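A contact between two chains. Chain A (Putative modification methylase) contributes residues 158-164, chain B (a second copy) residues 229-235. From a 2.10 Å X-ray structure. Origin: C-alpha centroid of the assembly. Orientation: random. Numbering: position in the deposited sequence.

Chain A (158-164) EPGAIIK
Chain B 229-235: VRMFSFV

A beta turn of chain A, proline at its second position, docks on a helix and the loop after it in chain B through one backbone hydrogen bond and apolar packing, with 340 Å² buried between the stretches, both sides summed. The type II turn runs from Glu A158 to Ala A161, with Pro A159 at phi/psi -46/153 and Gly A160 at 92/-12; there a CB would jam against the preceding carbonyl O, which calls for glycine. Beyond it, Ala A161 to Lys A164 is extended. In chain B, Val B229 to Met B231 are helical; Ser B233 (-162/165) and Phe B234 (-115/157) are extended, and Ser B233 OG (chi1 p) donates a hydrogen bond to Val B229 O at 2.8 Å. The stretches run in roughly opposite directions, Pro A159 and Met B231 nearest in register, CA to CA 4.6 Å. Gly A160 N donates to Met B231 O (2.9 Å, 148°). The CA-to-CB bond of Pro A159 points toward chain B; its ring is C-gamma exo, with CG 3.4 Å from Arg B230 O, CB over one face of the Phe B234 ring (chi1 m, chi2 -80°) and CD 3.8 Å from Phe B234 CE1. CD1 of Ile A163 (m, t) packs against CE of Met B231 (m, t, p) at 3.9 Å, an apolar contact.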

# COMPACT_ATOMS: atom_id res chain seq x y z
N GLU A 158 13.00 -22.03 4.01
CA GLU A 158 11.71 -22.69 3.86
C GLU A 158 10.52 -21.74 3.77
O GLU A 158 10.55 -20.63 4.29
CB GLU A 158 11.52 -23.68 5.02
CG GLU A 158 12.51 -24.84 4.96
CD GLU A 158 12.44 -25.76 6.17
OE1 GLU A 158 11.33 -26.22 6.51
OE2 GLU A 158 13.51 -26.04 6.76
N PRO A 159 9.45 -22.17 3.08
CA PRO A 159 8.25 -21.34 2.93
C PRO A 159 7.82 -20.68 4.23
O PRO A 159 8.11 -21.20 5.31
CB PRO A 159 7.22 -22.33 2.41
CG PRO A 159 8.05 -23.25 1.56
CD PRO A 159 9.26 -23.48 2.45
N GLY A 160 7.14 -19.54 4.14
CA GLY A 160 6.67 -18.85 5.33
C GLY A 160 7.58 -17.79 5.94
O GLY A 160 7.14 -17.03 6.81
N ALA A 161 8.83 -17.72 5.49
CA ALA A 161 9.77 -16.73 6.01
C ALA A 161 9.18 -15.31 5.99
O ALA A 161 8.33 -14.98 5.16
CB ALA A 161 11.07 -16.77 5.21
N ILE A 162 9.62 -14.48 6.92
CA ILE A 162 9.15 -13.11 7.01
C ILE A 162 10.01 -12.19 6.17
O ILE A 162 11.23 -12.24 6.24
CB ILE A 162 9.18 -12.59 8.46
CG1 ILE A 162 8.18 -13.39 9.30
CG2 ILE A 162 8.85 -11.11 8.49
CD1 ILE A 162 6.76 -13.33 8.76
N ILE A 163 9.36 -11.35 5.37
CA ILE A 163 10.07 -10.42 4.53
C ILE A 163 10.26 -9.11 5.30
O ILE A 163 9.30 -8.47 5.72
CB ILE A 163 9.29 -10.18 3.21
CG1 ILE A 163 9.21 -11.50 2.44
CG2 ILE A 163 9.99 -9.12 2.35
CD1 ILE A 163 8.44 -11.44 1.13
N LYS A 164 11.52 -8.75 5.51
CA LYS A 164 11.85 -7.53 6.24
C LYS A 164 11.33 -6.30 5.50
O LYS A 164 11.24 -6.31 4.28
CB LYS A 164 13.37 -7.42 6.40
CG LYS A 164 13.84 -6.17 7.15
CD LYS A 164 15.32 -5.87 6.89
CE LYS A 164 15.56 -5.54 5.41
NZ LYS A 164 17.00 -5.28 5.10
N VAL B 229 3.28 -19.54 -4.71
CA VAL B 229 3.02 -20.91 -4.29
C VAL B 229 4.26 -21.49 -3.62
O VAL B 229 4.18 -22.05 -2.52
CB VAL B 229 2.63 -21.81 -5.49
CG1 VAL B 229 2.57 -23.27 -5.06
CG2 VAL B 229 1.28 -21.38 -6.04
N ARG B 230 5.42 -21.35 -4.26
CA ARG B 230 6.66 -21.89 -3.71
C ARG B 230 7.05 -21.26 -2.38
O ARG B 230 7.69 -21.91 -1.55
CB ARG B 230 7.80 -21.71 -4.71
CG ARG B 230 7.56 -22.40 -6.04
CD ARG B 230 8.76 -22.24 -6.94
NE ARG B 230 9.95 -22.81 -6.33
CZ ARG B 230 11.19 -22.59 -6.76
NH1 ARG B 230 11.39 -21.81 -7.82
NH2 ARG B 230 12.22 -23.16 -6.14
N MET B 231 6.67 -20.00 -2.19
CA MET B 231 7.01 -19.29 -0.96
C MET B 231 6.06 -19.49 0.20
O MET B 231 6.48 -19.45 1.35
CB MET B 231 7.08 -17.78 -1.22
CG MET B 231 8.13 -17.30 -2.18
SD MET B 231 7.76 -15.58 -2.61
CE MET B 231 8.11 -14.72 -1.00
N PHE B 232 4.79 -19.72 -0.08
CA PHE B 232 3.84 -19.84 1.01
C PHE B 232 2.96 -21.07 1.08
O PHE B 232 1.82 -20.97 1.52
CB PHE B 232 3.00 -18.56 1.04
CG PHE B 232 3.82 -17.31 1.19
CD1 PHE B 232 4.52 -17.06 2.37
CD2 PHE B 232 3.94 -16.41 0.13
CE1 PHE B 232 5.34 -15.93 2.50
CE2 PHE B 232 4.75 -15.27 0.25
CZ PHE B 232 5.45 -15.03 1.44
N SER B 233 3.49 -22.21 0.65
CA SER B 233 2.78 -23.48 0.72
C SER B 233 3.83 -24.56 0.57
O SER B 233 4.96 -24.29 0.16
CB SER B 233 1.74 -23.62 -0.39
OG SER B 233 2.35 -23.92 -1.63
N PHE B 234 3.46 -25.80 0.90
CA PHE B 234 4.37 -26.94 0.78
C PHE B 234 3.83 -27.90 -0.26
O PHE B 234 2.63 -27.90 -0.55
CB PHE B 234 4.46 -27.68 2.12
CG PHE B 234 5.17 -26.91 3.19
CD1 PHE B 234 6.56 -26.87 3.23
CD2 PHE B 234 4.45 -26.22 4.16
CE1 PHE B 234 7.23 -26.15 4.22
CE2 PHE B 234 5.11 -25.49 5.16
CZ PHE B 234 6.50 -25.46 5.18
N VAL B 235 4.71 -28.72 -0.84
CA VAL B 235 4.27 -29.70 -1.82
C VAL B 235 3.13 -30.47 -1.15
O VAL B 235 3.20 -30.79 0.03
CB VAL B 235 5.42 -30.68 -2.17
CG1 VAL B 235 4.92 -31.75 -3.11
CG2 VAL B 235 6.57 -29.93 -2.82